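Local coordinates for protein SAM-dependent methyltransferase (Thiobacillus denitrificans, PDB 5EPE) that binds S-adenosyl-L-homocysteine in a Rossmann-like domain and probably transfers a methyl group from S-adenosylmethionine to an acceptor, at residues Arg204-Leu207 against Asp208-Glu212; Cys52-Ala55 against Arg56-Ile60. All coordinates share one frame; numbering follows the deposited sequence.

How the contacts relate
Contacts 1 and 2 each close the C-terminal end of a helix, and together they are a worked example of how one task, ending a run of backbone hydrogen bonds, is met in two settings. Contact 1 closes helix 189-209 at the surface, far from the centre of the chain and beside a second subunit; its chemistry is polar, with a salt bridge and an asparagine amide laid on an indole. Contact 2 closes helix 49-58 within the Rossmann-like domain, partly buried, where a glycine turns the chain and an isoleucine folds back on apolar neighbours, leaving charge to the outer side. The nearest atoms of contacts 1 and 2 are about 21 Å apart, and the two share no element.

Contact 1. Residues Arg204-Leu207 against Asp208-Glu212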
ATOM      1  N   ARG A 204      36.647 -16.332  15.888  1.00 25.53           N
ATOM      2  CA  ARG A 204      36.864 -16.046  17.299  1.00 26.32           C
ATOM      3  C   ARG A 204      38.009 -16.845  17.887  1.00 27.33           C
ATOM      4  O   ARG A 204      38.850 -16.282  18.639  1.00 27.38           O
ATOM      5  CB  ARG A 204      35.602 -16.321  18.144  1.00 25.74           C
ATOM      6  CG  ARG A 204      35.767 -16.075  19.654  1.00 26.79           C
ATOM      7  CD  ARG A 204      36.222 -14.631  19.954  1.00 28.37           C
ATOM      8  NE  ARG A 204      36.624 -14.533  21.331  1.00 29.95           N
ATOM      9  CZ  ARG A 204      35.850 -14.184  22.357  1.00 30.40           C
ATOM     10  NH1 ARG A 204      34.594 -13.773  22.231  1.00 29.73           N
ATOM     11  NH2 ARG A 204      36.387 -14.200  23.548  1.00 32.23           N
ATOM     12  N   ARG A 205      38.041 -18.142  17.587  0.50 27.19           N
ATOM     13  CA  ARG A 205      39.144 -18.994  18.029  0.50 28.53           C
ATOM     14  C   ARG A 205      40.477 -18.550  17.437  0.50 29.59           C
ATOM     15  O   ARG A 205      41.501 -18.594  18.096  0.50 30.82           O
ATOM     16  CB  ARG A 205      38.857 -20.441  17.667  0.50 28.17           C
ATOM     17  CG  ARG A 205      37.797 -21.038  18.587  0.50 27.75           C
ATOM     18  CD  ARG A 205      37.419 -22.443  18.192  0.50 27.37           C
ATOM     19  NE  ARG A 205      36.520 -22.968  19.199  0.50 27.61           N
ATOM     20  CZ  ARG A 205      36.050 -24.204  19.218  0.50 27.83           C
ATOM     21  NH1 ARG A 205      36.403 -25.039  18.278  0.50 27.49           N
ATOM     22  NH2 ARG A 205      35.217 -24.588  20.192  0.50 28.43           N
ATOM     23  N   TRP A 206      40.471 -18.115  16.190  1.00 29.56           N
ATOM     24  CA  TRP A 206      41.698 -17.534  15.594  1.00 31.24           C
ATOM     25  C   TRP A 206      42.159 -16.267  16.330  1.00 32.11           C
ATOM     26  O   TRP A 206      43.337 -16.106  16.671  1.00 32.39           O
ATOM     27  CB  TRP A 206      41.488 -17.243  14.103  1.00 31.24           C
ATOM     28  CG  TRP A 206      42.718 -16.760  13.444  1.00 33.21           C
ATOM     29  CD1 TRP A 206      43.701 -17.516  12.883  1.00 34.46           C
ATOM     30  CD2 TRP A 206      43.106 -15.398  13.308  1.00 34.10           C
ATOM     31  NE1 TRP A 206      44.688 -16.684  12.369  1.00 36.23           N
ATOM     32  CE2 TRP A 206      44.344 -15.378  12.635  1.00 36.06           C
ATOM     33  CE3 TRP A 206      42.522 -14.180  13.691  1.00 34.58           C
ATOM     34  CZ2 TRP A 206      44.992 -14.184  12.311  1.00 37.13           C
ATOM     35  CZ3 TRP A 206      43.186 -12.971  13.364  1.00 35.93           C
ATOM     36  CH2 TRP A 206      44.397 -12.994  12.686  1.00 36.99           C
ATOM     37  N   LEU A 207      41.217 -15.402  16.611  1.00 32.27           N
ATOM     38  CA  LEU A 207      41.475 -14.130  17.283  1.00 34.81           C
ATOM     39  C   LEU A 207      42.042 -14.294  18.692  1.00 35.31           C
ATOM     40  O   LEU A 207      43.048 -13.638  19.066  1.00 36.39           O
ATOM     41  CB  LEU A 207      40.168 -13.376  17.311  1.00 36.42           C
ATOM     42  CG  LEU A 207      40.150 -11.883  17.369  1.00 40.45           C
ATOM     43  CD1 LEU A 207      41.053 -11.179  16.351  1.00 42.24           C
ATOM     44  CD2 LEU A 207      38.690 -11.514  17.092  1.00 41.27           C
ATOM     45  N   ASP A 208      41.464 -15.232  19.435  1.00 34.06           N
ATOM     46  CA  ASP A 208      41.938 -15.605  20.758  1.00 35.26           C
ATOM     47  C   ASP A 208      43.371 -16.059  20.673  1.00 36.18           C
ATOM     48  O   ASP A 208      44.140 -15.750  21.554  1.00 37.33           O
ATOM     49  CB  ASP A 208      41.117 -16.760  21.337  1.00 35.01           C
ATOM     50  CG  ASP A 208      39.686 -16.351  21.773  1.00 35.37           C
ATOM     51  OD1 ASP A 208      39.371 -15.116  21.773  1.00 35.85           O
ATOM     52  OD2 ASP A 208      38.871 -17.277  22.120  1.00 35.97           O
ATOM     53  N   ALA A 209      43.728 -16.803  19.630  1.00 36.15           N
ATOM     54  CA  ALA A 209      45.103 -17.280  19.467  1.00 37.61           C
ATOM     55  C   ALA A 209      46.088 -16.275  18.864  1.00 39.18           C
ATOM     56  O   ALA A 209      47.308 -16.451  19.020  1.00 39.40           O
ATOM     57  CB  ALA A 209      45.127 -18.540  18.626  1.00 37.81           C
ATOM     58  N   ASN A 210      45.603 -15.267  18.143  1.00 38.75           N
ATOM     59  CA  ASN A 210      46.463 -14.368  17.355  1.00 40.81           C
ATOM     60  C   ASN A 210      46.189 -12.894  17.661  1.00 42.48           C
ATOM     61  O   ASN A 210      45.964 -12.100  16.744  1.00 42.44           O
ATOM     62  CB  ASN A 210      46.262 -14.666  15.875  1.00 40.47           C
ATOM     63  CG  ASN A 210      46.684 -16.073  15.498  1.00 40.79           C
ATOM     64  OD1 ASN A 210      47.850 -16.298  15.235  1.00 43.41           O
ATOM     65  ND2 ASN A 210      45.766 -17.032  15.518  1.00 39.19           N
ATOM     66  N   PRO A 211      46.220 -12.515  18.952  1.00 45.02           N
ATOM     67  CA  PRO A 211      45.836 -11.136  19.310  1.00 47.77           C
ATOM     68  C   PRO A 211      46.733 -10.037  18.708  1.00 51.96           C
ATOM     69  O   PRO A 211      46.245  -8.914  18.479  1.00 54.23           O
ATOM     70  CB  PRO A 211      45.928 -11.128  20.845  1.00 47.98           C
ATOM     71  CG  PRO A 211      46.853 -12.269  21.180  1.00 47.68           C
ATOM     72  CD  PRO A 211      46.545 -13.312  20.150  1.00 45.92           C
ATOM     73  N   GLU A 212      47.995 -10.347  18.407  1.00 54.01           N
ATOM     74  CA  GLU A 212      48.881  -9.341  17.815  1.00 57.62           C
ATOM     75  C   GLU A 212      49.143  -9.492  16.325  1.00 56.03           C
ATOM     76  O   GLU A 212      50.025  -8.844  15.798  1.00 56.43           O
ATOM     77  CB  GLU A 212      50.166  -9.264  18.638  1.00 62.63           C
ATOM     78  CG  GLU A 212      49.895  -8.566  19.975  1.00 66.02           C
ATOM     79  CD  GLU A 212      50.726  -9.117  21.096  1.00 70.74           C
ATOM     80  OE1 GLU A 212      51.923  -8.733  21.176  1.00 75.26           O
ATOM     81  OE2 GLU A 212      50.171  -9.932  21.879  1.00 72.67           O
TER
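From Arg204 to Ala209 the C-terminal end of helix 189-209 keeps its i to i+4 bonds, Asp208 N to Arg204 O and Ala209 N to Arg205 O, before Asn210 leaves helical geometry and its N bonds to Leu207 O at 3.2 Å. Beyond the backbone, Arg204 NE meets Asp208 OD1 at 2.8 Å in a nearly straight salt bridge (175°), on the syn side of the carboxylate and in the guanidinium plane, though the two planes stand almost perpendicular. A bend at chi2 (57°) carries the arginine chain along the helix to this acid. Arg204 NH1 forms a salt bridge with Asp180 of the second subunit, and Arg204 NH2 donates to Ala247 O of that subunit.

Asn210 lies over one face of the Trp206 indole, amide and ring stacked 19° apart; its CB makes a CH-pi contact 3.8 Å from the six-membered ring centroid. Asn210 ND2 also donates to Trp206 O at 2.8 Å, which fixes the amide's rotation. Replacing Trp206 with an alanine would probably strip the Asn210 amide of its stacking surface and open a gap against Ile9 and Val219. With Asp208 and Asp180 of the second subunit both paired to it, Arg204 probably has its positive charge stabilised where the subunits meet.

Contact 2. Residues Cys52-Ala55 against Arg56-Ile60; sequences CTWA and RDHGI
Trp54 offers the face of its indole to the edge of the His58 imidazole in an offset edge-to-face pair, the planes 82° apart and the histidine ring centroid 5.9 Å from that of the five-membered ring. The guanidinium of Arg56 is flanked differently: Thr53 CG2 lies over one face, 3.8 Å from Arg56 NH2, while the Asp57 carboxylate sits at the edge. There Arg56 grips its neighbour side-on, NE to Asp57 OD1 at 2.9 Å and NH2 to Asp57 OD2 at 3.0 Å. The second bond is almost straight (172°) and arrives on the syn side, whereas OD1 is met from above the carboxylate plane. A bend at chi3 (65°) in an otherwise extended arginine chain brings the guanidinium round to both partners, and the pairing probably offsets the two charges on this exposed side of the helix.

The inner side is mainly apolar. Past Gly59, whose positive phi turns the chain out of the helix and whose N bonds to Ala55 O, Ile60 folds back so that its CG1 lies 3.7 Å from Trp54 CB and its CD1 4.3 Å from Ala55 CB. The buried polar atoms have partners outside the two segments: Trp54 NE1 donates to Leu25 O, Thr53 OG1 bonds to Glu49 O, and Gln87 NE2 reaches both Ala55 O and Ile60 O. Ala55 and Ile60 also pack on Val88 of strand 88-92, at the edge of the sheet within this chain. This helix end, with a glycine of positive phi followed by a returning isoleucine, leads from helix 49-58 into strand 61-66, within the first beta-alpha-beta crossover of the Rossmann-like methyltransferase fold.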
ATOM      1  N   CYS A  52      35.156 -36.007  -3.005  1.00 25.53           N
ATOM      2  CA  CYS A  52      35.428 -37.086  -2.066  1.00 26.57           C
ATOM      3  C   CYS A  52      34.144 -37.856  -1.695  1.00 26.96           C
ATOM      4  O   CYS A  52      34.162 -39.092  -1.674  1.00 27.04           O
ATOM      5  CB  CYS A  52      36.111 -36.596  -0.803  1.00 27.30           C
ATOM      6  SG  CYS A  52      37.789 -36.027  -1.158  1.00 29.08           S
ATOM      7  N   THR A  53      33.072 -37.146  -1.384  1.00 24.82           N
ATOM      8  CA  THR A  53      31.839 -37.799  -0.937  1.00 25.41           C
ATOM      9  C   THR A  53      31.125 -38.543  -2.053  1.00 25.53           C
ATOM     10  O   THR A  53      30.598 -39.628  -1.814  1.00 26.03           O
ATOM     11  CB  THR A  53      30.871 -36.834  -0.250  1.00 24.92           C
ATOM     12  OG1 THR A  53      30.559 -35.720  -1.112  1.00 24.54           O
ATOM     13  CG2 THR A  53      31.459 -36.324   1.066  1.00 25.09           C
ATOM     14  N   TRP A  54      31.134 -37.976  -3.276  1.00 24.73           N
ATOM     15  CA  TRP A  54      30.580 -38.678  -4.448  1.00 25.45           C
ATOM     16  C   TRP A  54      31.426 -39.885  -4.854  1.00 26.81           C
ATOM     17  O   TRP A  54      30.893 -40.892  -5.302  1.00 28.12           O
ATOM     18  CB  TRP A  54      30.385 -37.713  -5.620  1.00 25.10           C
ATOM     19  CG  TRP A  54      29.309 -36.639  -5.342  1.00 24.33           C
ATOM     20  CD1 TRP A  54      28.561 -36.465  -4.200  1.00 25.28           C
ATOM     21  CD2 TRP A  54      28.960 -35.575  -6.202  1.00 23.97           C
ATOM     22  NE1 TRP A  54      27.740 -35.345  -4.317  1.00 24.22           N
ATOM     23  CE2 TRP A  54      27.977 -34.783  -5.536  1.00 23.81           C
ATOM     24  CE3 TRP A  54      29.374 -35.195  -7.477  1.00 23.88           C
ATOM     25  CZ2 TRP A  54      27.396 -33.654  -6.137  1.00 23.41           C
ATOM     26  CZ3 TRP A  54      28.789 -34.076  -8.063  1.00 23.58           C
ATOM     27  CH2 TRP A  54      27.811 -33.338  -7.398  1.00 23.35           C
ATOM     28  N   ALA A  55      32.732 -39.810  -4.675  1.00 26.60           N
ATOM     29  CA  ALA A  55      33.567 -40.992  -4.904  1.00 28.58           C
ATOM     30  C   ALA A  55      33.135 -42.160  -3.960  1.00 29.93           C
ATOM     31  O   ALA A  55      32.928 -43.295  -4.408  1.00 31.02           O
ATOM     32  CB  ALA A  55      35.035 -40.626  -4.705  1.00 28.11           C
ATOM     33  N   ARG A  56      32.985 -41.831  -2.679  1.00 30.16           N
ATOM     34  CA  ARG A  56      32.597 -42.755  -1.623  1.00 32.45           C
ATOM     35  C   ARG A  56      31.198 -43.288  -1.882  1.00 32.68           C
ATOM     36  O   ARG A  56      30.949 -44.467  -1.733  1.00 33.63           O
ATOM     37  CB  ARG A  56      32.570 -42.015  -0.281  1.00 32.33           C
ATOM     38  CG  ARG A  56      32.240 -42.889   0.934  1.00 34.67           C
ATOM     39  CD  ARG A  56      32.049 -42.041   2.179  1.00 34.35           C
ATOM     40  NE  ARG A  56      30.871 -41.172   2.011  1.00 33.56           N
ATOM     41  CZ  ARG A  56      30.624 -40.060   2.705  1.00 34.55           C
ATOM     42  NH1 ARG A  56      31.456 -39.664   3.657  1.00 35.26           N
ATOM     43  NH2 ARG A  56      29.540 -39.324   2.438  1.00 33.26           N
ATOM     44  N   ASP A  57      30.279 -42.410  -2.217  1.00 30.69           N
ATOM     45  CA  ASP A  57      28.880 -42.811  -2.255  1.00 32.09           C
ATOM     46  C   ASP A  57      28.411 -43.336  -3.625  1.00 32.61           C
ATOM     47  O   ASP A  57      27.466 -44.125  -3.682  1.00 34.51           O
ATOM     48  CB  ASP A  57      28.005 -41.636  -1.791  1.00 30.91           C
ATOM     49  CG  ASP A  57      28.186 -41.329  -0.320  1.00 31.32           C
ATOM     50  OD1 ASP A  57      28.655 -42.233   0.419  1.00 33.20           O
ATOM     51  OD2 ASP A  57      27.879 -40.207   0.132  1.00 30.28           O
ATOM     52  N   HIS A  58      29.027 -42.883  -4.713  1.00 31.94           N
ATOM     53  CA  HIS A  58      28.578 -43.232  -6.060  1.00 31.92           C
ATOM     54  C   HIS A  58      29.625 -43.917  -6.912  1.00 32.62           C
ATOM     55  O   HIS A  58      29.298 -44.351  -8.003  1.00 33.19           O
ATOM     56  CB  HIS A  58      28.058 -42.007  -6.793  1.00 30.75           C
ATOM     57  CG  HIS A  58      26.885 -41.393  -6.115  1.00 30.39           C
ATOM     58  ND1 HIS A  58      25.631 -41.954  -6.182  1.00 31.05           N
ATOM     59  CD2 HIS A  58      26.788 -40.334  -5.284  1.00 28.88           C
ATOM     60  CE1 HIS A  58      24.803 -41.253  -5.433  1.00 30.58           C
ATOM     61  NE2 HIS A  58      25.481 -40.266  -4.874  1.00 29.58           N
ATOM     62  N   GLY A  59      30.862 -44.006  -6.433  1.00 32.72           N
ATOM     63  CA  GLY A  59      31.923 -44.665  -7.171  1.00 33.29           C
ATOM     64  C   GLY A  59      32.438 -43.842  -8.349  1.00 32.44           C
ATOM     65  O   GLY A  59      33.077 -44.383  -9.245  1.00 33.06           O
ATOM     66  N   ILE A  60      32.228 -42.528  -8.351  1.00 30.18           N
ATOM     67  CA  ILE A  60      32.796 -41.668  -9.417  1.00 29.99           C
ATOM     68  C   ILE A  60      34.301 -41.524  -9.299  1.00 30.20           C
ATOM     69  O   ILE A  60      34.894 -41.860  -8.251  1.00 30.29           O
ATOM     70  CB  ILE A  60      32.133 -40.281  -9.511  1.00 28.90           C
ATOM     71  CG1 ILE A  60      32.389 -39.408  -8.273  1.00 28.55           C
ATOM     72  CG2 ILE A  60      30.631 -40.463  -9.746  1.00 29.01           C
ATOM     73  CD1 ILE A  60      33.708 -38.642  -8.279  1.00 28.96           C
TER